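Local atomic coordinates of sulfotransferase (Mycobacterium tuberculosis, PDB entry 2ZQ5), a protein that probably transfers a sulfuryl group from the donor PAPS to an acceptor molecule that remains to be identified. Residues 38-41 with 42-46; 236-239 with 240-243; 254-257 with 258-262; 305-309 with 310-314; 370-373 with 374-378. All blocks are in the same frame, centred on the assembly; numbering follows the deposited sequence.

Contact 1: 38-41 with 42-46; sequences EALG and VLLDA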
# COMPACT_ATOMS: atom_id res chain seq x y z
N GLU A 38 -13.81 -14.52 -2.55
CA GLU A 38 -13.60 -15.22 -1.29
C GLU A 38 -12.98 -14.25 -0.29
O GLU A 38 -13.38 -14.21 0.88
CB GLU A 38 -12.65 -16.42 -1.45
CG GLU A 38 -12.61 -17.31 -0.20
CD GLU A 38 -11.46 -18.30 -0.19
OE1 GLU A 38 -10.93 -18.64 -1.26
OE2 GLU A 38 -11.08 -18.76 0.92
N ALA A 39 -12.01 -13.47 -0.74
CA ALA A 39 -11.34 -12.51 0.12
C ALA A 39 -12.34 -11.52 0.71
O ALA A 39 -12.32 -11.25 1.91
CB ALA A 39 -10.26 -11.76 -0.67
N LEU A 40 -13.22 -10.98 -0.13
CA LEU A 40 -14.22 -10.03 0.33
C LEU A 40 -15.14 -10.66 1.37
O LEU A 40 -15.47 -10.03 2.38
CB LEU A 40 -15.03 -9.50 -0.85
CG LEU A 40 -16.10 -8.44 -0.54
CD1 LEU A 40 -15.48 -7.27 0.23
CD2 LEU A 40 -16.73 -7.97 -1.84
N GLY A 41 -15.56 -11.90 1.13
CA GLY A 41 -16.44 -12.58 2.06
C GLY A 41 -15.78 -12.78 3.42
O GLY A 41 -16.40 -12.56 4.46
N VAL A 42 -14.53 -13.22 3.40
CA VAL A 42 -13.79 -13.44 4.64
C VAL A 42 -13.60 -12.11 5.38
O VAL A 42 -13.74 -12.04 6.60
CB VAL A 42 -12.41 -14.07 4.35
CG1 VAL A 42 -11.56 -14.07 5.61
CG2 VAL A 42 -12.60 -15.49 3.85
N LEU A 43 -13.28 -11.06 4.64
CA LEU A 43 -13.08 -9.75 5.23
C LEU A 43 -14.37 -9.21 5.86
O LEU A 43 -14.35 -8.67 6.97
CB LEU A 43 -12.55 -8.78 4.17
CG LEU A 43 -12.18 -7.36 4.61
CD1 LEU A 43 -11.14 -7.39 5.72
CD2 LEU A 43 -11.64 -6.60 3.40
N LEU A 44 -15.49 -9.37 5.16
CA LEU A 44 -16.78 -8.91 5.67
C LEU A 44 -17.17 -9.68 6.93
O LEU A 44 -17.68 -9.09 7.88
CB LEU A 44 -17.88 -9.08 4.61
CG LEU A 44 -17.88 -8.03 3.50
CD1 LEU A 44 -18.88 -8.43 2.42
CD2 LEU A 44 -18.23 -6.67 4.09
N ASP A 45 -16.94 -10.99 6.93
CA ASP A 45 -17.27 -11.79 8.11
C ASP A 45 -16.43 -11.33 9.29
O ASP A 45 -16.88 -11.33 10.43
CB ASP A 45 -17.02 -13.28 7.85
CG ASP A 45 -18.09 -13.91 6.98
OD1 ASP A 45 -19.09 -13.24 6.65
OD2 ASP A 45 -17.93 -15.10 6.63
N ALA A 46 -15.19 -10.93 9.02
CA ALA A 46 -14.30 -10.47 10.08
C ALA A 46 -14.78 -9.13 10.63
O ALA A 46 -14.88 -8.95 11.84
CB ALA A 46 -12.88 -10.34 9.55
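Two different first torsions bring Leu40 and Leu44 together: Leu40 swings CG away from its backbone N to lie beside its carbonyl carbon (chi1 -178°), whereas Leu44 keeps CG beside its own N (chi1 -77°). The branched ends cross at a slant one helical turn apart, and Leu40 CG comes 4.1 Å from Leu44 CD1. The torsion of Leu44 also lays its CG over the preceding turn, 3.3 Å from Leu40 O. That oxygen is thereby covered by this side chain and also accepts Leu44 N. Val42 does much the same with one branch, CG2 resting 3.3 Å from Glu38 O. Four regular i to i+4 bonds run beneath these contacts, from Val42 N to Glu38 O at 2.9 Å through to Asp45 N and Gly41 O at 3.0 Å. The carboxylate of Glu38 turns instead to Asn35 and to the indole N-H of Trp199, which hold it by two hydrogen bonds. Within helix 36-50, Leu40 and Leu44 face Val13 and Leu16 of helix 13-24. Ala39, Val42 and Leu43 pack on Trp199 or Tyr196 of helix 194-201, and Leu43 and Leu44 both reach Leu65 of helix 55-81.

Contact 2: 236-239 with 240-243; sequences LFAL and DALM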
# COMPACT_ATOMS: atom_id res chain seq x y z
N LEU A 236 6.49 -7.33 2.16
CA LEU A 236 7.15 -8.11 3.21
C LEU A 236 6.52 -9.49 3.30
O LEU A 236 7.21 -10.50 3.51
CB LEU A 236 6.98 -7.43 4.57
CG LEU A 236 7.71 -6.11 4.82
CD1 LEU A 236 7.23 -5.52 6.14
CD2 LEU A 236 9.21 -6.36 4.86
N PHE A 237 5.20 -9.53 3.14
CA PHE A 237 4.40 -10.74 3.25
C PHE A 237 4.27 -11.56 1.98
O PHE A 237 4.01 -12.77 2.03
CB PHE A 237 2.97 -10.38 3.68
CG PHE A 237 2.87 -9.64 4.99
CD1 PHE A 237 2.54 -10.31 6.16
CD2 PHE A 237 3.08 -8.26 5.04
CE1 PHE A 237 2.41 -9.63 7.37
CE2 PHE A 237 2.96 -7.57 6.25
CZ PHE A 237 2.62 -8.25 7.41
N ALA A 238 4.45 -10.91 0.83
CA ALA A 238 4.25 -11.57 -0.45
C ALA A 238 5.45 -11.58 -1.38
O ALA A 238 5.30 -11.49 -2.60
CB ALA A 238 3.07 -10.92 -1.16
N LEU A 239 6.64 -11.72 -0.82
CA LEU A 239 7.84 -11.71 -1.64
C LEU A 239 7.84 -12.80 -2.71
O LEU A 239 8.28 -12.55 -3.83
CB LEU A 239 9.09 -11.83 -0.77
CG LEU A 239 10.40 -11.76 -1.54
CD1 LEU A 239 10.49 -10.45 -2.31
CD2 LEU A 239 11.57 -11.91 -0.57
N ASP A 240 7.36 -14.00 -2.39
CA ASP A 240 7.35 -15.05 -3.40
C ASP A 240 6.47 -14.66 -4.58
O ASP A 240 6.83 -14.90 -5.74
CB ASP A 240 6.88 -16.39 -2.83
CG ASP A 240 7.88 -17.00 -1.86
OD1 ASP A 240 9.10 -16.91 -2.11
OD2 ASP A 240 7.45 -17.58 -0.84
N ALA A 241 5.31 -14.06 -4.30
CA ALA A 241 4.41 -13.64 -5.37
C ALA A 241 5.05 -12.51 -6.16
O ALA A 241 4.92 -12.44 -7.38
CB ALA A 241 3.07 -13.18 -4.78
N LEU A 242 5.73 -11.62 -5.45
CA LEU A 242 6.40 -10.50 -6.07
C LEU A 242 7.45 -11.01 -7.06
O LEU A 242 7.48 -10.59 -8.22
CB LEU A 242 7.04 -9.62 -4.99
CG LEU A 242 7.62 -8.26 -5.37
CD1 LEU A 242 7.80 -7.43 -4.11
CD2 LEU A 242 8.95 -8.42 -6.10
N MET A 243 8.31 -11.92 -6.60
CA MET A 243 9.35 -12.45 -7.47
C MET A 243 8.80 -13.30 -8.62
O MET A 243 9.37 -13.34 -9.70
CB MET A 243 10.37 -13.27 -6.66
CG MET A 243 11.09 -12.46 -5.58
SD MET A 243 11.95 -11.00 -6.22
CE MET A 243 13.51 -11.71 -6.70
O HOH W 1 6.26 -14.78 0.28
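The carbonyl planes of Ala238 and Leu239 are met differently by the turn that follows: Leu242 N lies almost straight ahead of the Ala238 carbonyl, 2.9 Å from Ala238 O, while Met243 N reaches Leu239 O at 2.8 Å from a direction tilted 20° out of the carbonyl plane. Ala238 is the N-cap residue, and with a methyl side chain it offers its carbonyl, not a side-chain acceptor, to the first turn. The side chains of Leu239 and Met243 lie side by side and point the same way, with Leu239 CD1 3.9 Å from Met243 CG. Met243 CG stays beside its own backbone N (chi1 -61°), which also sets it 3.3 Å from Leu239 O. On another side of the turn the methyls Ala238 CB and Ala241 CB are 4.3 Å apart. A water sits beside the helix start, accepting from Asp240 N at 3.0 Å; its links to Phe237 O and Asp240 OD2 are weak. Asp240 OD1 is gripped from elsewhere, by a salt bridge from Lys306 and a hydrogen bond with Tyr307. This is the first turn of helix 239-245, on the path from strand 227-231 through 234-237 to strand 250-255 of the parallel sheet. Around it, Tyr209 of helix 206-219 covers Ala238, Ala241 and Leu242, Phe300 of helix 282-304 packs on Leu239, and Phe95 of strand 94-97 meets Leu242.

Contact 3: 254-257 with 258-262; sequences THRP and VETIM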
# COMPACT_ATOMS: atom_id res chain seq x y z
N THR A 254 13.74 -1.26 4.34
CA THR A 254 14.20 -0.30 5.33
C THR A 254 14.20 -0.98 6.69
O THR A 254 13.42 -1.90 6.94
CB THR A 254 13.29 0.94 5.38
OG1 THR A 254 11.93 0.53 5.56
CG2 THR A 254 13.42 1.74 4.09
N HIS A 255 15.08 -0.53 7.58
CA HIS A 255 15.20 -1.12 8.90
C HIS A 255 15.31 -0.07 10.00
O HIS A 255 15.93 0.98 9.81
CB HIS A 255 16.44 -2.01 8.97
CG HIS A 255 16.39 -3.20 8.06
ND1 HIS A 255 15.73 -4.36 8.40
CD2 HIS A 255 16.90 -3.39 6.83
CE1 HIS A 255 15.85 -5.23 7.41
NE2 HIS A 255 16.56 -4.66 6.44
N ARG A 256 14.71 -0.38 11.14
CA ARG A 256 14.76 0.49 12.31
C ARG A 256 14.31 -0.38 13.48
O ARG A 256 13.30 -1.08 13.37
CB ARG A 256 13.82 1.68 12.14
CG ARG A 256 14.05 2.78 13.17
CD ARG A 256 13.10 3.93 12.95
NE ARG A 256 13.39 5.04 13.84
CZ ARG A 256 12.71 6.18 13.86
NH1 ARG A 256 11.69 6.36 13.03
NH2 ARG A 256 13.05 7.15 14.70
N PRO A 257 15.05 -0.37 14.59
CA PRO A 257 14.67 -1.19 15.75
C PRO A 257 13.20 -0.95 16.07
O PRO A 257 12.80 0.15 16.43
CB PRO A 257 15.61 -0.70 16.84
CG PRO A 257 16.85 -0.36 16.07
CD PRO A 257 16.28 0.39 14.88
N VAL A 258 12.40 -2.01 15.95
CA VAL A 258 10.96 -1.90 16.16
C VAL A 258 10.53 -1.37 17.52
O VAL A 258 9.50 -0.69 17.62
CB VAL A 258 10.27 -3.25 15.84
CG1 VAL A 258 8.76 -3.13 16.02
CG2 VAL A 258 10.59 -3.65 14.40
N GLU A 259 11.29 -1.65 18.57
CA GLU A 259 10.91 -1.16 19.89
C GLU A 259 10.92 0.37 19.95
O GLU A 259 10.31 0.96 20.84
CB GLU A 259 11.82 -1.73 20.99
CG GLU A 259 13.26 -1.24 20.94
CD GLU A 259 14.16 -2.12 20.09
OE1 GLU A 259 13.66 -2.77 19.16
OE2 GLU A 259 15.38 -2.15 20.36
N THR A 260 11.59 1.01 18.99
CA THR A 260 11.65 2.47 18.97
C THR A 260 10.53 3.11 18.15
O THR A 260 10.41 4.33 18.14
CB THR A 260 13.01 2.99 18.41
OG1 THR A 260 13.12 2.66 17.02
CG2 THR A 260 14.17 2.37 19.17
N ILE A 261 9.72 2.29 17.48
CA ILE A 261 8.63 2.83 16.68
C ILE A 261 7.26 2.19 16.93
O ILE A 261 6.24 2.71 16.46
CB ILE A 261 8.93 2.72 15.16
CG1 ILE A 261 9.24 1.27 14.78
CG2 ILE A 261 10.08 3.64 14.78
CD1 ILE A 261 9.34 1.04 13.28
N MET A 262 7.21 1.08 17.66
CA MET A 262 5.94 0.39 17.91
C MET A 262 4.88 1.31 18.52
O MET A 262 3.72 1.29 18.08
CB MET A 262 6.17 -0.82 18.82
CG MET A 262 4.90 -1.65 19.11
SD MET A 262 3.94 -2.19 17.65
CE MET A 262 4.98 -3.47 17.00
O HOH W 2 14.98 4.49 16.20
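A type I beta turn over Pro257 to Thr260 carries the chain from the end of strand 250-255 toward helix 262-272. Thr260 closes it twice on the same acceptor: its backbone N meets Pro257 O at 3.0 Å from above the carbonyl plane, 43° out of it, and its hydroxyl donates to that oxygen at 2.6 Å within the plane. The hydroxyl can do so because OG1 stands between the backbone N and the carbonyl carbon (chi1 67°). CG2 of the same threonine is then left alongside the proline ring, 4.1 Å from Pro257 CB. With its proton given to the carbonyl, Thr260 OG1 accepts from a water at 2.7 Å, and that water in turn accepts from Arg256 NE at 2.9 Å. In PAPS-dependent sulfotransferases an arginine at the end of this strand and a serine early in the helix that follows commonly hold the 3'-phosphate, and the position of Arg256 is consistent with that role. The fully extended Arg256 chain crosses Ile261 at a slant, with Ile261 CG2 over one face of the guanidinium and 3.5 Å from Arg256 CD. Arg256 NH1 is fixed by the carbonyl of Arg101. Beyond the turn, Val258 O accepts from both Ile261 N and Met262 N, and Ile261 serves as N-cap of helix 262-272.

Contact 4: 305-309 with 310-314; sequences AKYDS and AQFYD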
# COMPACT_ATOMS: atom_id res chain seq x y z
N ALA A 305 15.61 -15.66 1.44
CA ALA A 305 16.73 -16.59 1.36
C ALA A 305 16.87 -17.38 0.06
O ALA A 305 17.99 -17.68 -0.37
CB ALA A 305 16.67 -17.56 2.54
N LYS A 306 15.76 -17.72 -0.58
CA LYS A 306 15.80 -18.50 -1.81
C LYS A 306 16.14 -17.72 -3.08
O LYS A 306 16.30 -18.30 -4.14
CB LYS A 306 14.47 -19.22 -2.04
CG LYS A 306 13.40 -18.34 -2.65
CD LYS A 306 12.15 -19.12 -3.01
CE LYS A 306 11.45 -19.63 -1.77
NZ LYS A 306 11.07 -18.50 -0.89
N TYR A 307 16.24 -16.40 -2.96
CA TYR A 307 16.52 -15.57 -4.13
C TYR A 307 17.94 -15.02 -4.16
O TYR A 307 18.67 -15.09 -3.17
CB TYR A 307 15.51 -14.43 -4.21
CG TYR A 307 14.09 -14.93 -4.30
CD1 TYR A 307 13.63 -15.55 -5.46
CD2 TYR A 307 13.22 -14.86 -3.21
CE1 TYR A 307 12.35 -16.09 -5.53
CE2 TYR A 307 11.94 -15.40 -3.27
CZ TYR A 307 11.51 -16.02 -4.43
OH TYR A 307 10.27 -16.60 -4.50
N ASP A 308 18.32 -14.49 -5.31
CA ASP A 308 19.65 -13.92 -5.52
C ASP A 308 19.80 -12.65 -4.68
O ASP A 308 19.05 -11.69 -4.88
CB ASP A 308 19.83 -13.58 -7.00
CG ASP A 308 21.24 -13.16 -7.34
OD1 ASP A 308 22.02 -12.83 -6.42
OD2 ASP A 308 21.56 -13.14 -8.54
N SER A 309 20.75 -12.64 -3.76
CA SER A 309 20.97 -11.49 -2.90
C SER A 309 21.34 -10.22 -3.68
O SER A 309 21.22 -9.11 -3.16
CB SER A 309 22.05 -11.79 -1.85
OG SER A 309 23.25 -12.22 -2.46
N ALA A 310 21.78 -10.39 -4.92
CA ALA A 310 22.14 -9.24 -5.75
C ALA A 310 20.92 -8.37 -6.01
O ALA A 310 21.04 -7.20 -6.37
CB ALA A 310 22.73 -9.73 -7.07
N GLN A 311 19.73 -8.94 -5.84
CA GLN A 311 18.49 -8.21 -6.07
C GLN A 311 17.89 -7.59 -4.82
O GLN A 311 16.76 -7.10 -4.85
CB GLN A 311 17.46 -9.13 -6.72
CG GLN A 311 17.82 -9.55 -8.14
CD GLN A 311 16.83 -10.53 -8.75
OE1 GLN A 311 15.66 -10.20 -8.97
NE2 GLN A 311 17.29 -11.74 -9.02
N PHE A 312 18.64 -7.59 -3.73
CA PHE A 312 18.16 -7.04 -2.46
C PHE A 312 19.13 -6.05 -1.85
O PHE A 312 20.35 -6.19 -2.00
CB PHE A 312 17.89 -8.17 -1.46
CG PHE A 312 16.76 -9.07 -1.85
CD1 PHE A 312 15.49 -8.88 -1.33
CD2 PHE A 312 16.97 -10.09 -2.77
CE1 PHE A 312 14.43 -9.69 -1.73
CE2 PHE A 312 15.92 -10.91 -3.17
CZ PHE A 312 14.64 -10.71 -2.65
N TYR A 313 18.58 -5.06 -1.15
CA TYR A 313 19.39 -4.05 -0.48
C TYR A 313 18.71 -3.67 0.83
O TYR A 313 17.49 -3.48 0.86
CB TYR A 313 19.53 -2.80 -1.36
CG TYR A 313 20.55 -1.80 -0.84
CD1 TYR A 313 21.86 -1.81 -1.30
CD2 TYR A 313 20.19 -0.85 0.12
CE1 TYR A 313 22.80 -0.90 -0.81
CE2 TYR A 313 21.12 0.05 0.62
CZ TYR A 313 22.42 0.02 0.14
OH TYR A 313 23.34 0.93 0.63
N ASP A 314 19.49 -3.58 1.90
CA ASP A 314 18.97 -3.21 3.21
C ASP A 314 19.41 -1.80 3.56
O ASP A 314 20.61 -1.49 3.50
CB ASP A 314 19.47 -4.18 4.28
CG ASP A 314 18.95 -5.58 4.08
OD1 ASP A 314 17.73 -5.79 4.24
OD2 ASP A 314 19.77 -6.47 3.77
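This is a surface contact within a tight connection, an Asx turn running into a short 3-10 segment, where the chain leaves helix 282-304 and enters edge strand 312-316. Asp308 organises it. Its carboxylate, carried away from the backbone N to the carbonyl side (chi1 -172°), accepts Ala310 N at OD1, 2.9 Å away, from well above the carboxylate plane. Asp308 O takes Gln311 N at 3.0 Å, and one residue on Ser309 O takes Phe312 N at 3.0 Å, each donor lying above the carbonyl plane; these are two successive i to i+3 bonds, as in a 3-10 helix. Phe312 folds back against the residues before the turn. The edge of its ring carries Asp308 O in plane, 3.4 Å from Phe312 CD2, and Tyr307 CB at the same edge, 3.7 Å from Phe312 CE2. Tyr307's own ring bears Lys306 CG on one face, 3.3 Å above the plane. Phe312 is the buried member, packed on Leu239, Val251, Phe300 and Arg304, whereas Asp308, Ser309 and Ala310 are exposed. Asp308 thus accepts two N-H groups, Ala310 N at its carboxylate and Gln311 N at its backbone oxygen. The charge so near the start of the 3-10 segment would probably also favour the peptide dipoles there, and the aromatic edge places weakly positive C-H groups next to a carbonyl oxygen.

Contact 5: 370-373 with 374-378; sequences YGLT and VEMVK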
# COMPACT_ATOMS: atom_id res chain seq x y z
N TYR A 370 -0.54 0.90 24.90
CA TYR A 370 -0.98 -0.19 24.05
C TYR A 370 -0.70 -1.56 24.64
O TYR A 370 -0.59 -2.55 23.92
CB TYR A 370 -0.33 -0.03 22.67
CG TYR A 370 -0.58 1.35 22.12
CD1 TYR A 370 -1.85 1.71 21.65
CD2 TYR A 370 0.41 2.33 22.17
CE1 TYR A 370 -2.13 3.01 21.25
CE2 TYR A 370 0.14 3.64 21.77
CZ TYR A 370 -1.13 3.97 21.32
OH TYR A 370 -1.41 5.27 20.97
N GLY A 371 -0.61 -1.60 25.97
CA GLY A 371 -0.38 -2.84 26.69
C GLY A 371 0.95 -3.52 26.44
O GLY A 371 1.07 -4.73 26.61
N LEU A 372 1.95 -2.74 26.07
CA LEU A 372 3.26 -3.31 25.77
C LEU A 372 4.38 -2.74 26.61
O LEU A 372 4.27 -1.66 27.19
CB LEU A 372 3.59 -3.06 24.30
CG LEU A 372 2.57 -3.50 23.25
CD1 LEU A 372 3.00 -3.01 21.88
CD2 LEU A 372 2.44 -5.01 23.26
N THR A 373 5.47 -3.50 26.67
CA THR A 373 6.67 -3.07 27.37
C THR A 373 7.77 -3.12 26.32
O THR A 373 7.63 -3.82 25.31
CB THR A 373 7.08 -4.02 28.52
OG1 THR A 373 7.43 -5.30 27.99
CG2 THR A 373 5.95 -4.17 29.52
N VAL A 374 8.85 -2.39 26.54
CA VAL A 374 9.94 -2.39 25.58
C VAL A 374 10.52 -3.80 25.48
O VAL A 374 10.95 -4.23 24.40
CB VAL A 374 11.04 -1.38 25.99
CG1 VAL A 374 11.68 -1.79 27.31
CG2 VAL A 374 12.09 -1.28 24.89
N GLU A 375 10.50 -4.53 26.59
CA GLU A 375 11.02 -5.90 26.62
C GLU A 375 10.20 -6.80 25.69
O GLU A 375 10.75 -7.63 24.97
CB GLU A 375 10.98 -6.48 28.03
CG GLU A 375 11.96 -5.88 29.04
CD GLU A 375 11.56 -4.49 29.51
OE1 GLU A 375 10.35 -4.19 29.54
OE2 GLU A 375 12.47 -3.71 29.88
N MET A 376 8.88 -6.64 25.72
CA MET A 376 8.00 -7.44 24.88
C MET A 376 8.29 -7.22 23.41
O MET A 376 8.33 -8.16 22.63
CB MET A 376 6.53 -7.11 25.16
CG MET A 376 6.00 -7.64 26.47
SD MET A 376 4.37 -6.97 26.87
CE MET A 376 3.33 -7.92 25.75
N VAL A 377 8.51 -5.96 23.03
CA VAL A 377 8.78 -5.66 21.63
C VAL A 377 10.14 -6.21 21.19
O VAL A 377 10.25 -6.80 20.11
CB VAL A 377 8.71 -4.15 21.36
CG1 VAL A 377 8.82 -3.88 19.86
CG2 VAL A 377 7.39 -3.60 21.88
N LYS A 378 11.17 -6.02 22.01
CA LYS A 378 12.49 -6.53 21.65
C LYS A 378 12.47 -8.04 21.52
O LYS A 378 13.16 -8.61 20.67
CB LYS A 378 13.54 -6.10 22.68
CG LYS A 378 13.89 -4.62 22.62
CD LYS A 378 15.00 -4.26 23.60
CE LYS A 378 14.55 -4.41 25.04
NZ LYS A 378 15.62 -4.01 26.00
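An N-cap and a hydrophobic staple together start helix 374-380, joining the buried Leu372 and Val377 to a cap exposed at the surface of the chain. Thr373 is the cap, and the close approaches gather at its hydroxyl: OG1, set between the backbone N and the carbonyl carbon (chi1 64°), accepts Met376 N at 3.0 Å and lies 3.1 Å from Met376 CG. The backbone oxygen Thr373 O takes Val377 N at 3.2 Å, and one residue thus satisfies two N-H groups of the first turn. On the inner side Leu372, the residue before the cap, reaches across to Val377, the pairing of a staple; it is buried but longer, with Leu372 CD1 4.4 Å from Val377 CG2. Leu372 also meets Met262 of helix 262-272, and both Leu372 and Val377 rest on Met290 of helix 282-304. Glu375 forms the exposed fringe: its OE1 comes back to 3.4 Å from Thr373 CB, yet the residue as a whole lies at the surface, as do Thr373 and Met376. Met376 bridges the two sides, its chain crossing both Leu372 and Thr373 at about a right angle. Gly371, with a positive phi of the kind glycine readily adopts, lets the loop turn into this approach. At the far end of the methionine the bend at chi3 carries Met376 CE to 3.9 Å from Leu372 CD2.

In the fold
Contacts 2 and 4 are joined directly, their centres 12 Å apart: Asp240 OD1 lies 2.8 Å from Lys306 NZ, and Met243 CB is 3.6 Å from Tyr307 CE1. Contact 4 also touches contact 3, through His255 NE2 and Asp314 OD1 at 2.7 Å, where strands 250-255 and 312-316 run as neighbours in the parallel sheet. Contact 3 is packed in turn against contact 5, with Glu259 CA 3.4 Å from Val377 CG1 and Met262 CG 3.6 Å from Leu372 CD1. Contact 1 stands apart on helix 36-50, its nearest atoms about 13 Å from contact 2. Contact 3 holds the segment that, by family resemblance, probably lies near the PAPS site.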